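Local coordinates for sensor protein (Shewanella oneidensis, PDB 3LIC), which probably senses signals outside the cell and relays them across the membrane to its own histidine kinase part in a two-component system, at residues 15-20 and 256-261; 183-186 and 192-195; 208-211 and 216-219. All coordinates share one frame; numbering follows the deposited sequence.

Contact 1: 15-20 and 256-261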
# COMPACT_ATOMS: atom_id res chain seq x y z
N ALA A 15 9.12 -18.35 -9.85
CA ALA A 15 8.38 -18.75 -8.63
C ALA A 15 9.19 -18.34 -7.41
O ALA A 15 8.62 -17.96 -6.38
CB ALA A 15 8.12 -20.26 -8.55
N GLN A 16 10.51 -18.45 -7.52
CA GLN A 16 11.32 -18.09 -6.40
C GLN A 16 11.23 -16.57 -6.20
O GLN A 16 11.15 -16.11 -5.06
CB GLN A 16 12.76 -18.53 -6.57
CG GLN A 16 13.02 -19.91 -5.94
CD GLN A 16 14.49 -20.16 -5.81
OE1 GLN A 16 15.05 -20.15 -4.69
NE2 GLN A 16 15.16 -20.32 -6.94
N GLU A 17 11.26 -15.81 -7.28
CA GLU A 17 11.25 -14.38 -7.16
C GLU A 17 9.98 -13.86 -6.57
O GLU A 17 10.03 -12.97 -5.75
CB GLU A 17 11.42 -13.74 -8.51
CG GLU A 17 12.83 -13.77 -8.92
CD GLU A 17 13.00 -13.33 -10.33
OE1 GLU A 17 12.27 -12.42 -10.77
OE2 GLU A 17 13.88 -13.89 -11.03
N SER A 18 8.83 -14.36 -7.03
CA SER A 18 7.55 -13.86 -6.60
C SER A 18 7.33 -14.27 -5.12
O SER A 18 6.82 -13.52 -4.31
CB SER A 18 6.46 -14.39 -7.51
OG SER A 18 6.34 -15.78 -7.27
N SER A 19 7.75 -15.47 -4.77
CA SER A 19 7.70 -15.93 -3.39
C SER A 19 8.54 -15.08 -2.42
O SER A 19 8.07 -14.72 -1.36
CB SER A 19 8.22 -17.35 -3.33
OG SER A 19 8.20 -17.78 -2.00
N HIS A 20 9.81 -14.80 -2.77
CA HIS A 20 10.67 -13.89 -2.00
C HIS A 20 10.08 -12.45 -1.90
O HIS A 20 10.11 -11.82 -0.84
CB HIS A 20 12.10 -13.82 -2.58
CG HIS A 20 12.91 -15.08 -2.36
ND1 HIS A 20 12.49 -16.34 -2.77
CD2 HIS A 20 14.13 -15.27 -1.79
CE1 HIS A 20 13.40 -17.24 -2.46
NE2 HIS A 20 14.41 -16.62 -1.87
N VAL A 256 1.46 -10.84 -5.28
CA VAL A 256 2.55 -10.22 -5.95
C VAL A 256 2.68 -10.98 -7.21
O VAL A 256 2.69 -12.22 -7.17
CB VAL A 256 3.83 -10.37 -5.13
CG1 VAL A 256 5.04 -10.03 -5.99
CG2 VAL A 256 3.74 -9.43 -3.89
N VAL A 257 2.73 -10.27 -8.33
CA VAL A 257 2.94 -10.91 -9.62
C VAL A 257 4.29 -10.47 -10.19
O VAL A 257 4.54 -9.29 -10.34
CB VAL A 257 1.86 -10.48 -10.62
CG1 VAL A 257 2.05 -11.21 -11.98
CG2 VAL A 257 0.46 -10.69 -10.03
N VAL A 258 5.16 -11.43 -10.50
CA VAL A 258 6.42 -11.14 -11.23
C VAL A 258 6.26 -11.66 -12.67
O VAL A 258 5.88 -12.80 -12.90
CB VAL A 258 7.63 -11.85 -10.58
CG1 VAL A 258 8.93 -11.53 -11.36
CG2 VAL A 258 7.75 -11.46 -9.07
N MSE A 259 6.54 -10.81 -13.64
CA MSE A 259 6.32 -11.14 -15.04
C MSE A 259 7.47 -10.52 -15.80
O MSE A 259 7.86 -9.39 -15.51
CB MSE A 259 5.00 -10.56 -15.52
CG MSE A 259 5.01 -9.09 -15.56
SE MSE A 259 3.22 -8.31 -15.24
CE MSE A 259 3.45 -7.92 -13.36
N VAL A 260 8.04 -11.27 -16.76
CA VAL A 260 9.11 -10.76 -17.62
C VAL A 260 8.78 -11.15 -19.07
O VAL A 260 8.25 -12.23 -19.32
CB VAL A 260 10.47 -11.34 -17.19
CG1 VAL A 260 11.66 -10.71 -18.00
CG2 VAL A 260 10.67 -11.20 -15.68
N PRO A 261 9.04 -10.26 -20.03
CA PRO A 261 8.70 -10.70 -21.41
C PRO A 261 9.42 -12.00 -21.74
O PRO A 261 10.56 -12.20 -21.34
CB PRO A 261 9.20 -9.58 -22.30
CG PRO A 261 9.17 -8.29 -21.31
CD PRO A 261 9.51 -8.85 -19.95
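Ser18 of the long N-terminal helix 2-46 meets Val258 of strand 255-261 where that helix lies against an antiparallel sheet. The helix and strand segments run nearly against each other, at 146° between their directions, with axes 7.8 Å apart at closest approach. At this close spacing a serine and a valine meet directly. Val258 CG2 reaches the helix backbone, 3.4 Å from Ser18 CA, and also touches Ser18 CB at 3.6 Å. This methyl stands anti to its own carbonyl carbon, while CG1, on the other branch, is met by Glu17 OE1 at 3.5 Å. The Glu17 side chain crosses Val258 at about a right angle, its chain extended beyond CG. In the PDC sensor fold a long N-terminal helix packs on an antiparallel sheet, and here Val256 and Val258 point toward it, Val257 and Met259 away. Val256 CG1 adds a looser touch, 4.3 Å from Ser18 O, and the valine packs also on Ser21 and Leu25 of the same helix. The hydroxyl of the buried Ser18, its OG set between the backbone N and the carbonyl carbon (chi1 69°), hydrogen-bonds Ser245 OG on the adjacent strand 241-248.

Contact 2: 183-186 and 192-195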
# COMPACT_ATOMS: atom_id res chain seq x y z
N LEU A 183 6.61 -5.81 -11.98
CA LEU A 183 5.92 -6.03 -10.71
C LEU A 183 4.49 -5.62 -10.85
O LEU A 183 4.22 -4.50 -11.33
CB LEU A 183 6.57 -5.20 -9.57
CG LEU A 183 5.89 -5.17 -8.21
CD1 LEU A 183 5.91 -6.61 -7.67
CD2 LEU A 183 6.63 -4.21 -7.14
N VAL A 184 3.58 -6.51 -10.44
CA VAL A 184 2.24 -6.05 -10.16
C VAL A 184 1.89 -6.52 -8.74
O VAL A 184 2.30 -7.60 -8.31
CB VAL A 184 1.20 -6.60 -11.20
CG1 VAL A 184 -0.25 -6.37 -10.74
CG2 VAL A 184 1.40 -5.95 -12.48
N VAL A 185 1.17 -5.70 -7.99
CA VAL A 185 0.64 -6.09 -6.69
C VAL A 185 -0.87 -5.89 -6.75
O VAL A 185 -1.36 -4.86 -7.23
CB VAL A 185 1.21 -5.25 -5.50
CG1 VAL A 185 0.68 -5.82 -4.16
CG2 VAL A 185 2.72 -5.26 -5.47
N LEU A 186 -1.60 -6.88 -6.30
CA LEU A 186 -3.05 -6.83 -6.33
C LEU A 186 -3.49 -7.01 -4.88
O LEU A 186 -2.84 -7.73 -4.15
CB LEU A 186 -3.55 -8.03 -7.12
CG LEU A 186 -3.15 -8.12 -8.58
CD1 LEU A 186 -3.70 -9.49 -9.15
CD2 LEU A 186 -3.78 -6.91 -9.29
N LEU A 192 -5.81 -3.38 -8.43
CA LEU A 192 -4.41 -2.97 -8.58
C LEU A 192 -3.92 -2.17 -7.39
O LEU A 192 -4.49 -1.16 -7.03
CB LEU A 192 -4.28 -2.12 -9.82
CG LEU A 192 -3.26 -2.33 -10.93
CD1 LEU A 192 -2.87 -3.77 -11.13
CD2 LEU A 192 -3.87 -1.72 -12.19
N ILE A 193 -2.86 -2.64 -6.76
CA ILE A 193 -2.16 -1.83 -5.76
C ILE A 193 -0.98 -1.20 -6.47
O ILE A 193 -0.75 -0.03 -6.34
CB ILE A 193 -1.60 -2.71 -4.66
CG1 ILE A 193 -2.72 -3.41 -3.86
CG2 ILE A 193 -0.67 -1.92 -3.77
CD1 ILE A 193 -3.35 -2.57 -2.90
N PHE A 194 -0.19 -1.99 -7.18
CA PHE A 194 1.00 -1.49 -7.87
C PHE A 194 1.02 -1.95 -9.33
O PHE A 194 0.79 -3.12 -9.60
CB PHE A 194 2.34 -1.96 -7.22
CG PHE A 194 3.55 -1.35 -7.92
CD1 PHE A 194 3.96 -0.07 -7.62
CD2 PHE A 194 4.14 -1.99 -8.98
CE1 PHE A 194 4.98 0.54 -8.29
CE2 PHE A 194 5.18 -1.38 -9.67
CZ PHE A 194 5.60 -0.10 -9.32
N HIS A 195 1.29 -1.01 -10.25
CA HIS A 195 1.59 -1.23 -11.67
C HIS A 195 2.57 -0.10 -12.08
O HIS A 195 2.43 1.07 -11.62
CB HIS A 195 0.32 -1.10 -12.54
CG HIS A 195 0.50 -1.56 -13.96
ND1 HIS A 195 0.05 -2.79 -14.41
CD2 HIS A 195 1.13 -0.99 -15.02
CE1 HIS A 195 0.39 -2.95 -15.68
NE2 HIS A 195 1.05 -1.88 -16.07
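Val185 packs against Ile193 and Phe194 at once on one face of this hairpin, while Val184, Leu186 and Leu192 cluster on the other. Val185 CB lies 3.9 Å from Ile193 CB, and its CG2 rests 3.8 Å from Phe194 CB, the side chains of Val185 and Phe194 crossing at about a right angle. The Phe194 ring is swung along the sheet toward Leu183, its CG anti to the backbone N (chi1 -177°), so that CD2 comes 3.7 Å from Leu183 CG. Leu172 and Pro173, the first residues of helix 172-176, also pack on this ring. On the other face Leu192 CD1 meets both Val184 CG1, at 3.7 Å, and Leu186 CD2, at 3.8 Å, the three methyls forming a triangle, and the indole of Trp209 packs against all three residues. Farther out, Val184 CG2 approaches the His195 ring obliquely; His195 ND1 is buried here and has no partner in the model. Leu183 O sits at the Phe194 ring edge, in its plane, close to CD2. The backbone then ties the strands together. Val185 N donates to Phe194 O, which Val184 CA also approaches in a CA-H...O contact. Val185 O accepts twice, from Ile193 N at 2.7 Å and Phe194 N at 3.1 Å, both donors reaching it from the same face of the carbonyl plane. Two successive N-H groups gripping one carbonyl, with Ile193 and Phe194 both opposite Val185 and a helix-like backbone at Ile193 (phi -98°, psi -50°), define a classic beta bulge, placed here in an edge strand of the five-stranded antiparallel sheet.

Contact 3: 208-211 and 216-219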
# COMPACT_ATOMS: atom_id res chain seq x y z
N GLY A 208 -8.09 -3.07 -17.26
CA GLY A 208 -7.27 -1.93 -17.61
C GLY A 208 -5.87 -2.40 -17.90
O GLY A 208 -5.14 -1.80 -18.71
N TRP A 209 -5.45 -3.47 -17.27
CA TRP A 209 -4.05 -3.79 -17.47
C TRP A 209 -3.90 -5.14 -18.12
O TRP A 209 -2.86 -5.47 -18.69
CB TRP A 209 -3.28 -3.74 -16.15
CG TRP A 209 -3.68 -4.78 -15.13
CD1 TRP A 209 -4.79 -4.75 -14.31
CD2 TRP A 209 -2.97 -5.98 -14.82
NE1 TRP A 209 -4.80 -5.88 -13.50
CE2 TRP A 209 -3.70 -6.65 -13.79
CE3 TRP A 209 -1.78 -6.56 -15.31
CZ2 TRP A 209 -3.29 -7.84 -13.25
CZ3 TRP A 209 -1.35 -7.78 -14.75
CH2 TRP A 209 -2.11 -8.41 -13.72
N LEU A 210 -4.94 -5.92 -18.03
CA LEU A 210 -4.93 -7.22 -18.67
C LEU A 210 -6.20 -7.36 -19.47
O LEU A 210 -7.30 -7.20 -18.94
CB LEU A 210 -4.87 -8.34 -17.63
CG LEU A 210 -4.64 -9.73 -18.20
CD1 LEU A 210 -3.20 -9.86 -18.82
CD2 LEU A 210 -4.97 -10.79 -17.13
N ASP A 211 -6.06 -7.65 -20.74
CA ASP A 211 -7.22 -7.93 -21.54
C ASP A 211 -7.70 -9.39 -21.32
O ASP A 211 -7.05 -10.35 -21.75
CB ASP A 211 -6.89 -7.62 -23.01
CG ASP A 211 -7.94 -8.14 -23.96
OD1 ASP A 211 -9.07 -8.52 -23.50
OD2 ASP A 211 -7.61 -8.23 -25.17
N LYS A 216 -5.55 -16.19 -25.03
CA LYS A 216 -4.28 -16.45 -24.37
C LYS A 216 -4.24 -16.11 -22.90
O LYS A 216 -3.46 -16.69 -22.16
CB LYS A 216 -3.18 -15.76 -25.13
CG LYS A 216 -3.26 -16.13 -26.60
CD LYS A 216 -2.14 -15.54 -27.45
CE LYS A 216 -2.73 -14.53 -28.40
NZ LYS A 216 -1.73 -14.15 -29.43
N ASN A 217 -5.13 -15.22 -22.42
CA ASN A 217 -5.03 -14.80 -21.02
C ASN A 217 -5.88 -15.55 -20.05
O ASN A 217 -5.85 -15.30 -18.86
CB ASN A 217 -5.32 -13.32 -20.85
CG ASN A 217 -4.30 -12.45 -21.57
OD1 ASN A 217 -3.19 -12.89 -21.92
ND2 ASN A 217 -4.68 -11.21 -21.83
N ILE A 218 -6.63 -16.51 -20.57
CA ILE A 218 -7.60 -17.20 -19.75
C ILE A 218 -6.98 -17.83 -18.53
O ILE A 218 -7.48 -17.62 -17.42
CB ILE A 218 -8.38 -18.27 -20.54
CG1 ILE A 218 -9.16 -17.58 -21.67
CG2 ILE A 218 -9.27 -19.15 -19.56
CD1 ILE A 218 -10.00 -18.55 -22.54
N ALA A 219 -5.91 -18.61 -18.70
CA ALA A 219 -5.32 -19.30 -17.55
C ALA A 219 -4.74 -18.29 -16.54
O ALA A 219 -4.81 -18.49 -15.33
CB ALA A 219 -4.25 -20.32 -17.98
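Asp211 and Asn217 bring their backbones nearest, CA to CA 7.2 Å, where a loop passes the start of helix 218-226. The loop is extended at Leu210 and Asp211, whereas Asn217 lies directly before Ile218, in helix 218-226. A gap this wide is beyond backbone-to-backbone bonding, and the Asn217 side chain spans it. With CG anti to the carbonyl carbon (chi1 -63°), the amide points at the loop, and ND2 donates to Asp211 O with an N-H...O angle of 155°. The modelled length of 2.5 Å from Asn217 ND2 to Asp211 O is shorter than usual, so its exact value is doubtful. Asp211 O lies near the Asn217 amide plane, 13° out of it, but the donor is tilted from the plane of the Asp211 carbonyl. Leu210 slides alongside the amide in the opposite direction, its CD1 3.6 Å from Asn217 ND2; farther round, the leucine packs on Phe220 and Phe234. Its CB also stands 4.1 Å above the ring plane of the preceding Trp209, over its centre. The Asp211 carboxylate turns to Gln213 N within the connecting loop. On the other side of the amide, Asn217 OD1 accepts from Val235 N of strand 230-235. A leucine in place of Asn217 would probably leave Asp211 O and Val235 N without their mates and let the loop drift from the helix start. Donating with ND2 and accepting with OD1 fixes which way the amide is flipped and makes one buried side chain join loop, helix start and strand.

In the fold
All three contacts belong to the part built on the five-stranded antiparallel sheet. Along the sequence, segment 15-20 comes first, then contact 2, then contact 3, and strand 256-261 last, so contact 1 joins a segment near the N-terminus to one near the C-terminus, with the other contacts between them in sequence. Contacts 1 and 2 have centres 12 Å apart; strands 183-186 and 255-261 are neighbours, with a probable hydrogen bond from Val257 N to Val184 O. Contact 3 lies about 15 Å from contact 2 and 17 Å from contact 1, centre to centre. Trp209 links its loop to the hairpin, as His195 CE1 packs on Trp209 CB. Helix, sheet and outer loop thus form successive layers of a PDC-type sensor unit.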